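Long-range contacts in pectate lyase 47 (Bacillus sp. TS-47, PDB 1VBL), which probably cleaves pectate by eliminative lysis, as a calcium-binding, thermostable member of polysaccharide lyase family 1: residues 303-308 against 332-337; 235-240 against 264-269; 183-188 against 223-228; 352-357 against 368-373. All blocks are in the same frame, centred on the assembly; numbering follows the deposited sequence.

Interaction 1: residues 303-308 against 332-337; sequences FSNLAD and FDWDID
Phe-303 and Phe-332 sit level with each other at the ends of two parallel strands, CA to CA 4.9 Å, and the pairing is closed by the backbone bond from Asp-333 N to Phe-303 O at 3.2 Å. Both rings point the same way and lie nearly parallel, planes at 21°, but they are slid so far apart that they barely overlap; CD1 of Phe-303 stands over one face of the Phe-332 ring, 3.3 Å from Phe-332 CE1. Trp-334 packs against this pair: its CZ3 lies 3.8 Å from Phe-303 CB, one face of the indole takes Phe-332 CD1, and the opposite face takes Asn-305 CB toward the rim. An alanine in place of Phe-303 would remove the ring and probably open a gap beside Phe-332, leaving Phe-332 CE1 and CZ without the CD1 they pack on. Beyond the rings the Asp-333 carboxylate, with CG between the backbone N and the carbonyl carbon (chi1 65°), grips the start of the turn at 304-307 with both oxygens. OD1 accepts from Ser-304 OG at 2.6 Å, and OD2 uses its syn lone pair for Asn-305 N at 2.9 Å. The contact thus joins the loops that leave strands 293-303 and 322-332, successive parallel strands of the beta-helix expected for this family; Phe-311 meets both phenyl rings, and Leu-361 of strand 351-361 touches Phe-332.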
# COMPACT_ATOMS: atom_id res chain seq x y z
N PHE A 303 -0.08 5.91 -17.03
CA PHE A 303 -0.50 7.23 -16.56
C PHE A 303 -1.05 8.14 -17.65
O PHE A 303 -0.54 8.17 -18.77
CB PHE A 303 0.68 7.93 -15.88
CG PHE A 303 1.41 7.07 -14.89
CD1 PHE A 303 2.48 6.28 -15.30
CD2 PHE A 303 1.03 7.04 -13.55
CE1 PHE A 303 3.16 5.47 -14.39
CE2 PHE A 303 1.70 6.23 -12.63
CZ PHE A 303 2.78 5.44 -13.06
N SER A 304 -2.10 8.87 -17.30
CA SER A 304 -2.73 9.82 -18.21
C SER A 304 -2.70 11.19 -17.53
O SER A 304 -3.04 11.31 -16.35
CB SER A 304 -4.18 9.43 -18.48
OG SER A 304 -4.85 10.47 -19.18
N ASN A 305 -2.29 12.21 -18.27
CA ASN A 305 -2.24 13.55 -17.71
C ASN A 305 -3.64 14.11 -17.46
O ASN A 305 -3.80 15.23 -16.98
CB ASN A 305 -1.43 14.49 -18.63
CG ASN A 305 -2.01 14.60 -20.03
OD1 ASN A 305 -1.42 15.24 -20.90
ND2 ASN A 305 -3.16 13.99 -20.25
N LEU A 306 -4.66 13.31 -17.78
CA LEU A 306 -6.04 13.72 -17.57
C LEU A 306 -6.56 13.13 -16.26
O LEU A 306 -7.67 13.45 -15.83
CB LEU A 306 -6.92 13.23 -18.73
CG LEU A 306 -6.60 13.80 -20.11
CD1 LEU A 306 -7.48 13.14 -21.17
CD2 LEU A 306 -6.81 15.30 -20.10
N ALA A 307 -5.76 12.28 -15.64
CA ALA A 307 -6.15 11.65 -14.38
C ALA A 307 -6.25 12.66 -13.24
O ALA A 307 -5.52 13.66 -13.21
CB ALA A 307 -5.16 10.55 -14.02
N ASP A 308 -7.16 12.39 -12.31
CA ASP A 308 -7.36 13.25 -11.15
C ASP A 308 -6.08 13.28 -10.32
O ASP A 308 -5.78 14.27 -9.65
CB ASP A 308 -8.51 12.70 -10.30
CG ASP A 308 -9.86 12.81 -10.98
OD1 ASP A 308 -10.80 12.12 -10.53
OD2 ASP A 308 -9.98 13.59 -11.95
N PHE A 332 2.85 6.40 -20.81
CA PHE A 332 2.42 7.76 -20.47
C PHE A 332 1.75 8.34 -21.71
O PHE A 332 2.17 8.05 -22.83
CB PHE A 332 3.64 8.63 -20.12
CG PHE A 332 4.32 8.25 -18.83
CD1 PHE A 332 3.96 8.84 -17.63
CD2 PHE A 332 5.35 7.31 -18.83
CE1 PHE A 332 4.62 8.52 -16.44
CE2 PHE A 332 6.02 6.97 -17.65
CZ PHE A 332 5.65 7.58 -16.45
N ASP A 333 0.70 9.14 -21.54
CA ASP A 333 0.05 9.71 -22.71
C ASP A 333 0.52 11.13 -23.00
O ASP A 333 -0.12 11.88 -23.73
CB ASP A 333 -1.48 9.65 -22.59
CG ASP A 333 -2.03 10.50 -21.46
OD1 ASP A 333 -3.26 10.45 -21.27
OD2 ASP A 333 -1.26 11.21 -20.78
N TRP A 334 1.67 11.48 -22.42
CA TRP A 334 2.30 12.77 -22.64
C TRP A 334 3.81 12.54 -22.65
O TRP A 334 4.29 11.52 -22.14
CB TRP A 334 1.89 13.78 -21.55
CG TRP A 334 2.59 13.68 -20.23
CD1 TRP A 334 3.69 14.38 -19.83
CD2 TRP A 334 2.20 12.88 -19.10
NE1 TRP A 334 4.00 14.08 -18.52
CE2 TRP A 334 3.10 13.16 -18.06
CE3 TRP A 334 1.17 11.95 -18.88
CZ2 TRP A 334 3.01 12.55 -16.80
CZ3 TRP A 334 1.08 11.34 -17.62
CH2 TRP A 334 2.00 11.65 -16.60
N ASP A 335 4.55 13.45 -23.26
CA ASP A 335 6.01 13.32 -23.38
C ASP A 335 6.77 13.67 -22.11
O ASP A 335 7.52 14.65 -22.06
CB ASP A 335 6.50 14.17 -24.56
CG ASP A 335 6.23 13.52 -25.91
OD1 ASP A 335 6.14 14.24 -26.92
OD2 ASP A 335 6.12 12.27 -25.95
N ILE A 336 6.58 12.86 -21.08
CA ILE A 336 7.24 13.07 -19.81
C ILE A 336 8.75 12.86 -19.91
O ILE A 336 9.23 12.11 -20.76
CB ILE A 336 6.69 12.11 -18.73
CG1 ILE A 336 7.25 12.49 -17.35
CG2 ILE A 336 7.07 10.68 -19.06
CD1 ILE A 336 6.70 11.63 -16.21
N ASP A 337 9.49 13.56 -19.06
CA ASP A 337 10.94 13.43 -19.01
C ASP A 337 11.14 12.13 -18.23
O ASP A 337 10.84 12.06 -17.04
CB ASP A 337 11.53 14.60 -18.23
CG ASP A 337 13.04 14.57 -18.18
OD1 ASP A 337 13.63 13.47 -18.28
OD2 ASP A 337 13.64 15.65 -18.04

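Interaction 2: residues 235-240 against 264-269; sequences KNSSDF and MADSGH
Ser-237, Asp-239 and His-269 take part in a polar contact in which the turn before strand 239-251 and the first residue of that strand are bonded to the 3-10 segment 264-266 and the type II turn 266-269, just ahead of strand 272-280. Strands 239-251 and 272-280 pair in parallel, so the contact ties together the starts of two neighbouring strands of the family's beta-helix. Three direct hydrogen bonds support this reading. Ser-237 N donates to Asp-266 OD1 at 2.7 Å. Ser-237 OG, placed beside its own backbone N by a chi1 of -52°, reaches Ala-265 O at 3.1 Å and approaches from above the carbonyl plane. The third bond runs from His-269 ND1 to Asp-239 OD2 at 2.9 Å and is almost straight, at 167°. Here the carboxylate oxygen lies in the imidazole plane, yet the ring nitrogen stands above the carboxylate plane, and the two planes are 84° apart. A water extends the grip, accepting from Asn-236 N and donating to Asp-266 OD2 at 2.6 Å. Both aspartates have arginine partners as well: Arg-263 forms a salt bridge with Asp-266 OD1 and also bonds Ser-237 OG, while Arg-271 forms one with Asp-239 OD2. The chemistry implies a contact built on direction and charge more than on apolar packing: ND1 of His-269 serves as a donor, and the buried carboxylates are probably stabilised as anions by the adjacent guanidinium groups.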
# COMPACT_ATOMS: atom_id res chain seq x y z
N LYS A 235 6.44 -1.83 6.80
CA LYS A 235 7.43 -1.19 7.66
C LYS A 235 7.79 -1.97 8.91
O LYS A 235 7.29 -3.07 9.16
CB LYS A 235 6.94 0.20 8.07
CG LYS A 235 5.68 0.17 8.93
CD LYS A 235 5.22 1.57 9.32
CE LYS A 235 3.99 1.52 10.22
NZ LYS A 235 3.50 2.88 10.60
N ASN A 236 8.67 -1.36 9.70
CA ASN A 236 9.13 -1.92 10.97
C ASN A 236 9.56 -3.38 10.93
O ASN A 236 8.94 -4.25 11.54
CB ASN A 236 8.06 -1.73 12.04
CG ASN A 236 7.79 -0.26 12.33
OD1 ASN A 236 8.65 0.58 12.12
ND2 ASN A 236 6.59 0.04 12.82
N SER A 237 10.64 -3.62 10.20
CA SER A 237 11.24 -4.94 10.08
C SER A 237 10.38 -6.04 9.48
O SER A 237 10.64 -7.22 9.72
CB SER A 237 11.76 -5.39 11.45
OG SER A 237 12.61 -4.39 12.00
N SER A 238 9.35 -5.68 8.72
CA SER A 238 8.53 -6.70 8.07
C SER A 238 9.50 -7.39 7.11
O SER A 238 10.52 -6.82 6.75
CB SER A 238 7.38 -6.07 7.30
OG SER A 238 6.44 -5.50 8.21
N ASP A 239 9.19 -8.62 6.70
CA ASP A 239 10.13 -9.32 5.84
C ASP A 239 9.44 -10.44 5.07
O ASP A 239 8.40 -10.94 5.50
CB ASP A 239 11.23 -9.92 6.72
CG ASP A 239 12.59 -9.96 6.05
OD1 ASP A 239 12.73 -9.48 4.91
OD2 ASP A 239 13.54 -10.47 6.69
N PHE A 240 10.02 -10.83 3.94
CA PHE A 240 9.49 -11.92 3.12
C PHE A 240 8.04 -11.70 2.71
O PHE A 240 7.12 -12.36 3.20
CB PHE A 240 9.65 -13.23 3.90
CG PHE A 240 11.05 -13.47 4.38
CD1 PHE A 240 11.31 -13.75 5.72
CD2 PHE A 240 12.12 -13.38 3.50
CE1 PHE A 240 12.62 -13.93 6.17
CE2 PHE A 240 13.43 -13.56 3.94
CZ PHE A 240 13.68 -13.83 5.28
N MET A 264 17.64 1.67 11.78
CA MET A 264 18.62 0.67 11.38
C MET A 264 18.09 -0.74 11.62
O MET A 264 18.63 -1.71 11.10
CB MET A 264 19.93 0.87 12.13
CG MET A 264 20.62 2.20 11.85
SD MET A 264 20.87 2.51 10.08
CE MET A 264 19.94 4.01 9.86
N ALA A 265 17.02 -0.84 12.41
CA ALA A 265 16.42 -2.13 12.70
C ALA A 265 15.84 -2.75 11.43
O ALA A 265 15.58 -3.96 11.38
CB ALA A 265 15.32 -1.97 13.75
N ASP A 266 15.63 -1.93 10.40
CA ASP A 266 15.10 -2.41 9.13
C ASP A 266 16.18 -3.04 8.26
O ASP A 266 15.89 -3.80 7.34
CB ASP A 266 14.42 -1.28 8.35
CG ASP A 266 13.05 -0.93 8.90
OD1 ASP A 266 12.48 -1.77 9.62
OD2 ASP A 266 12.54 0.17 8.59
N SER A 267 17.44 -2.71 8.55
CA SER A 267 18.55 -3.25 7.78
C SER A 267 18.52 -4.78 7.80
O SER A 267 18.35 -5.39 8.85
CB SER A 267 19.88 -2.76 8.36
OG SER A 267 20.96 -3.19 7.55
N GLY A 268 18.67 -5.38 6.63
CA GLY A 268 18.64 -6.83 6.54
C GLY A 268 17.23 -7.39 6.41
O GLY A 268 17.04 -8.60 6.34
N HIS A 269 16.24 -6.51 6.38
CA HIS A 269 14.85 -6.93 6.25
C HIS A 269 14.18 -6.24 5.08
O HIS A 269 14.85 -5.82 4.14
CB HIS A 269 14.09 -6.62 7.54
CG HIS A 269 14.60 -7.36 8.73
ND1 HIS A 269 14.49 -8.73 8.86
CD2 HIS A 269 15.26 -6.93 9.83
CE1 HIS A 269 15.05 -9.11 9.99
NE2 HIS A 269 15.53 -8.04 10.60
O HOH W 1 10.05 0.89 8.87

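Interaction 3: residues 183-188 against 223-228; sequences GEWNSE and RPFQQH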
# COMPACT_ATOMS: atom_id res chain seq x y z
N GLY A 183 3.69 22.91 4.26
CA GLY A 183 3.01 22.10 5.26
C GLY A 183 2.09 21.12 4.56
O GLY A 183 1.81 21.26 3.37
N GLU A 184 1.61 20.12 5.29
CA GLU A 184 0.73 19.12 4.70
C GLU A 184 -0.17 18.45 5.72
O GLU A 184 0.16 18.38 6.91
CB GLU A 184 1.55 18.02 4.01
CG GLU A 184 2.45 18.46 2.86
CD GLU A 184 1.69 19.03 1.68
OE1 GLU A 184 0.52 18.64 1.46
OE2 GLU A 184 2.26 19.88 0.95
N TRP A 185 -1.30 17.95 5.24
CA TRP A 185 -2.23 17.21 6.08
C TRP A 185 -1.75 15.77 5.89
O TRP A 185 -1.31 15.41 4.80
CB TRP A 185 -3.66 17.31 5.56
CG TRP A 185 -4.32 18.63 5.79
CD1 TRP A 185 -4.40 19.67 4.90
CD2 TRP A 185 -4.98 19.06 6.98
NE1 TRP A 185 -5.08 20.72 5.47
CE2 TRP A 185 -5.44 20.38 6.75
CE3 TRP A 185 -5.23 18.46 8.22
CZ2 TRP A 185 -6.14 21.11 7.71
CZ3 TRP A 185 -5.93 19.19 9.18
CH2 TRP A 185 -6.38 20.50 8.92
N ASN A 186 -1.81 14.97 6.94
CA ASN A 186 -1.38 13.58 6.83
C ASN A 186 -2.34 12.67 7.57
O ASN A 186 -2.76 12.97 8.69
CB ASN A 186 0.04 13.43 7.35
CG ASN A 186 1.06 14.17 6.49
OD1 ASN A 186 1.19 13.91 5.29
ND2 ASN A 186 1.77 15.12 7.10
N SER A 187 -2.68 11.56 6.92
CA SER A 187 -3.60 10.59 7.50
C SER A 187 -2.89 9.32 7.93
O SER A 187 -1.74 9.08 7.55
CB SER A 187 -4.71 10.29 6.51
OG SER A 187 -5.55 11.42 6.37
N GLU A 188 -3.59 8.51 8.70
CA GLU A 188 -3.04 7.29 9.27
C GLU A 188 -3.43 5.94 8.66
O GLU A 188 -2.69 4.97 8.76
CB GLU A 188 -3.38 7.26 10.76
CG GLU A 188 -3.18 5.93 11.46
CD GLU A 188 -1.87 5.86 12.21
OE1 GLU A 188 -1.57 4.78 12.78
OE2 GLU A 188 -1.14 6.87 12.24
N ARG A 223 -3.86 23.70 1.31
CA ARG A 223 -3.24 22.41 1.01
C ARG A 223 -4.32 21.35 0.79
O ARG A 223 -5.39 21.41 1.40
CB ARG A 223 -2.33 21.96 2.16
CG ARG A 223 -1.29 22.98 2.60
CD ARG A 223 -0.43 23.43 1.43
NE ARG A 223 0.22 22.31 0.77
CZ ARG A 223 0.37 22.21 -0.55
NH1 ARG A 223 -0.11 23.16 -1.34
NH2 ARG A 223 0.98 21.16 -1.08
N PRO A 224 -4.07 20.38 -0.09
CA PRO A 224 -5.08 19.34 -0.32
C PRO A 224 -5.37 18.60 0.98
O PRO A 224 -4.46 18.24 1.73
CB PRO A 224 -4.44 18.45 -1.38
CG PRO A 224 -2.96 18.65 -1.16
CD PRO A 224 -2.86 20.13 -0.90
N PHE A 225 -6.66 18.38 1.26
CA PHE A 225 -7.07 17.69 2.48
C PHE A 225 -6.87 16.19 2.29
O PHE A 225 -7.80 15.46 1.94
CB PHE A 225 -8.54 18.01 2.76
CG PHE A 225 -8.96 17.75 4.18
CD1 PHE A 225 -8.20 18.25 5.24
CD2 PHE A 225 -10.11 17.02 4.46
CE1 PHE A 225 -8.59 18.03 6.56
CE2 PHE A 225 -10.50 16.80 5.77
CZ PHE A 225 -9.74 17.30 6.82
N GLN A 226 -5.64 15.75 2.52
CA GLN A 226 -5.25 14.35 2.36
C GLN A 226 -5.77 13.43 3.46
O GLN A 226 -5.14 13.25 4.50
CB GLN A 226 -3.72 14.27 2.24
CG GLN A 226 -3.20 15.06 1.05
CD GLN A 226 -1.69 15.10 0.94
OE1 GLN A 226 -1.14 15.63 -0.03
NE2 GLN A 226 -0.99 14.55 1.94
N GLN A 227 -6.94 12.85 3.21
CA GLN A 227 -7.57 11.95 4.16
C GLN A 227 -7.19 10.49 3.92
O GLN A 227 -7.59 9.60 4.66
CB GLN A 227 -9.09 12.11 4.08
CG GLN A 227 -9.58 13.44 4.62
CD GLN A 227 -11.09 13.54 4.63
OE1 GLN A 227 -11.71 13.88 3.62
NE2 GLN A 227 -11.69 13.22 5.77
N HIS A 228 -6.41 10.25 2.86
CA HIS A 228 -5.95 8.90 2.55
C HIS A 228 -4.49 8.79 2.92
O HIS A 228 -3.80 9.80 3.09
CB HIS A 228 -6.04 8.60 1.05
CG HIS A 228 -7.43 8.59 0.50
ND1 HIS A 228 -7.89 9.56 -0.37
CD2 HIS A 228 -8.45 7.72 0.66
CE1 HIS A 228 -9.13 9.28 -0.72
NE2 HIS A 228 -9.49 8.16 -0.11
O HOH W 2 -1.89 18.12 2.52
O HOH W 3 0.31 17.71 -1.06
O HOH W 4 -1.52 10.76 4.48
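Trp-185 and Phe-225 form the tightly packed part of this contact, a T-shaped pair in which the edge of the phenyl ring is directed at the indole face. Their planes stand at 81°, and Phe-225 CE1 lies 3.6 Å above the indole plane, over its centre; CG anti to the backbone N (chi1 -161°) sets the phenyl on this course. Trp-185 NE1 is bonded to Tyr-220 O, which helps fix the indole. Nearer the calcium site, Ser-187 OG donates to Gln-226 O at 2.6 Å, on a carbonyl lone pair, and a water bridges Ser-187 N to His-228 O.

The other side is wetter: one water joins Glu-184 OE1, Trp-185 N and Pro-224 O. Beside it is a firmly bonded end, where Glu-184 OE2 forms a salt bridge with Arg-223 NH2 at 2.7 Å through its syn lone pair, the carboxylate and guanidinium planes 85° apart. Arg-223 NE adds a bond to Gly-183 O at 3.2 Å.

The chemistry therefore changes along the two segments, from an ion pair through an edge-to-face aromatic pair to a serine-carbonyl bond. This last bond lies next to calcium ligand Asp-229, consistent with the contact helping to position the loop that carries it.

Interaction 4: residues 352-357 against 368-373; sequences MYETGT and IDLVAS
Glu-354 reaches Leu-370 and Val-371 because its CG stands anti to the backbone N (chi1 174°) and the chain then bends at chi2 (-124°), which brings the carboxylate to the first turn of helix 370-377. The motif is a helix N-terminus with an N-cap: Asp-369 occupies that position and its OD1 accepts from Ala-372 N, while Glu-354, from strand 351-361, takes up the two preceding amides. Glu-354 OE2 receives Leu-370 N at 3.0 Å, on the syn side, and Thr-357 OG1 at 2.7 Å on its anti lone pair. OE1 is met by Val-371 N at 3.2 Å, from above the carboxylate plane. The acidic groups crowd each other, Glu-354 OE1 being 3.2 Å from Asp-369 OD1, but Lys-384 forms salt bridges with both oxygens and, with the helix end, probably offsets the repulsion. An alanine in place of Glu-354 would probably leave the Leu-370 and Val-371 amides and the Thr-357 hydroxyl without this acceptor, and Lys-384 with one carboxylate fewer. Apolar contacts flank the carboxylate: Val-371 CG2 meets Met-352 CG at 3.9 Å, and Leu-370 CD1 meets Thr-357 CG2 at 3.6 Å. Trp-315 touches Met-352, Glu-354 and Leu-370 from strand 315-318. A water accepts from Thr-357 N and donates to Ile-368 O, and the backbone closes directly where Ile-368 N donates to Thr-357 O at 2.8 Å.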
# COMPACT_ATOMS: atom_id res chain seq x y z
N MET A 352 21.40 0.13 -7.38
CA MET A 352 20.19 -0.55 -7.79
C MET A 352 20.48 -1.17 -9.13
O MET A 352 21.41 -0.76 -9.83
CB MET A 352 18.99 0.42 -7.89
CG MET A 352 18.81 1.13 -9.23
SD MET A 352 17.25 2.08 -9.31
CE MET A 352 16.11 0.86 -9.94
N TYR A 353 19.73 -2.20 -9.48
CA TYR A 353 19.93 -2.80 -10.78
C TYR A 353 18.61 -2.66 -11.51
O TYR A 353 17.54 -2.76 -10.91
CB TYR A 353 20.31 -4.28 -10.67
CG TYR A 353 20.72 -4.82 -12.02
CD1 TYR A 353 21.86 -4.35 -12.66
CD2 TYR A 353 19.93 -5.77 -12.67
CE1 TYR A 353 22.21 -4.79 -13.93
CE2 TYR A 353 20.27 -6.22 -13.95
CZ TYR A 353 21.41 -5.73 -14.57
OH TYR A 353 21.74 -6.16 -15.84
N GLU A 354 18.70 -2.40 -12.81
CA GLU A 354 17.52 -2.22 -13.62
C GLU A 354 17.83 -2.70 -15.03
O GLU A 354 18.90 -2.41 -15.57
CB GLU A 354 17.14 -0.74 -13.65
CG GLU A 354 16.01 -0.42 -14.60
CD GLU A 354 16.38 0.64 -15.62
OE1 GLU A 354 17.51 1.17 -15.56
OE2 GLU A 354 15.53 0.95 -16.49
N THR A 355 16.89 -3.42 -15.62
CA THR A 355 17.07 -3.91 -16.98
C THR A 355 15.73 -4.23 -17.62
O THR A 355 14.75 -4.49 -16.94
CB THR A 355 17.95 -5.18 -16.99
OG1 THR A 355 18.33 -5.49 -18.33
CG2 THR A 355 17.19 -6.37 -16.40
N GLY A 356 15.71 -4.19 -18.95
CA GLY A 356 14.51 -4.51 -19.70
C GLY A 356 13.35 -3.54 -19.59
O GLY A 356 12.22 -3.90 -19.92
N THR A 357 13.61 -2.32 -19.13
CA THR A 357 12.54 -1.34 -18.98
C THR A 357 12.11 -0.77 -20.33
O THR A 357 12.94 -0.42 -21.17
CB THR A 357 12.97 -0.13 -18.11
OG1 THR A 357 13.35 -0.58 -16.80
CG2 THR A 357 11.82 0.86 -17.97
N ILE A 368 14.61 1.49 -22.43
CA ILE A 368 15.33 2.64 -21.90
C ILE A 368 16.04 2.30 -20.60
O ILE A 368 15.60 1.42 -19.85
CB ILE A 368 14.36 3.82 -21.66
CG1 ILE A 368 15.12 5.05 -21.17
CG2 ILE A 368 13.29 3.41 -20.64
CD1 ILE A 368 14.25 6.29 -21.05
N ASP A 369 17.16 2.97 -20.37
CA ASP A 369 17.93 2.78 -19.14
C ASP A 369 17.46 3.90 -18.22
O ASP A 369 17.95 5.03 -18.32
CB ASP A 369 19.42 2.93 -19.43
CG ASP A 369 20.29 2.61 -18.23
OD1 ASP A 369 19.80 2.76 -17.09
OD2 ASP A 369 21.46 2.22 -18.42
N LEU A 370 16.51 3.60 -17.34
CA LEU A 370 15.99 4.62 -16.44
C LEU A 370 17.02 5.15 -15.45
O LEU A 370 16.96 6.32 -15.07
CB LEU A 370 14.77 4.09 -15.68
CG LEU A 370 13.50 3.89 -16.53
CD1 LEU A 370 12.34 3.51 -15.63
CD2 LEU A 370 13.18 5.18 -17.29
N VAL A 371 17.97 4.31 -15.04
CA VAL A 371 19.00 4.77 -14.12
C VAL A 371 19.86 5.81 -14.83
O VAL A 371 20.15 6.87 -14.26
CB VAL A 371 19.90 3.61 -13.64
CG1 VAL A 371 21.08 4.17 -12.85
CG2 VAL A 371 19.11 2.65 -12.76
N ALA A 372 20.25 5.52 -16.06
CA ALA A 372 21.06 6.45 -16.84
C ALA A 372 20.26 7.72 -17.09
O ALA A 372 20.78 8.83 -17.00
CB ALA A 372 21.47 5.81 -18.17
N SER A 373 18.98 7.54 -17.41
CA SER A 373 18.11 8.68 -17.66
C SER A 373 18.06 9.58 -16.43
O SER A 373 18.15 10.81 -16.54
CB SER A 373 16.70 8.20 -18.02
OG SER A 373 15.83 9.29 -18.21
O HOH W 5 16.27 -0.90 -18.56

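How the interactions relate
Along the chain the contacts come in series, interaction 3, then 2, 1 and 4, each closing before the next opens. Strands 239-251, 272-280, 293-303, 322-332 and 351-361 pair in parallel in that order, so interactions 2, 1 and 4 fall on successive parts of one beta-helical stack. Interactions 1 and 2 lie on opposite sides of the chain's centre, their own centres about 34 Å apart, whereas interactions 1 and 4 approach to about 5 Å between nearest atoms. Interaction 3 joins segments carrying the short strands 184-186 and 223-224, near the calcium site; its nearest atoms are about 6 Å from interaction 2. The metal-site region and the later strands thus have separate contacts that do not touch.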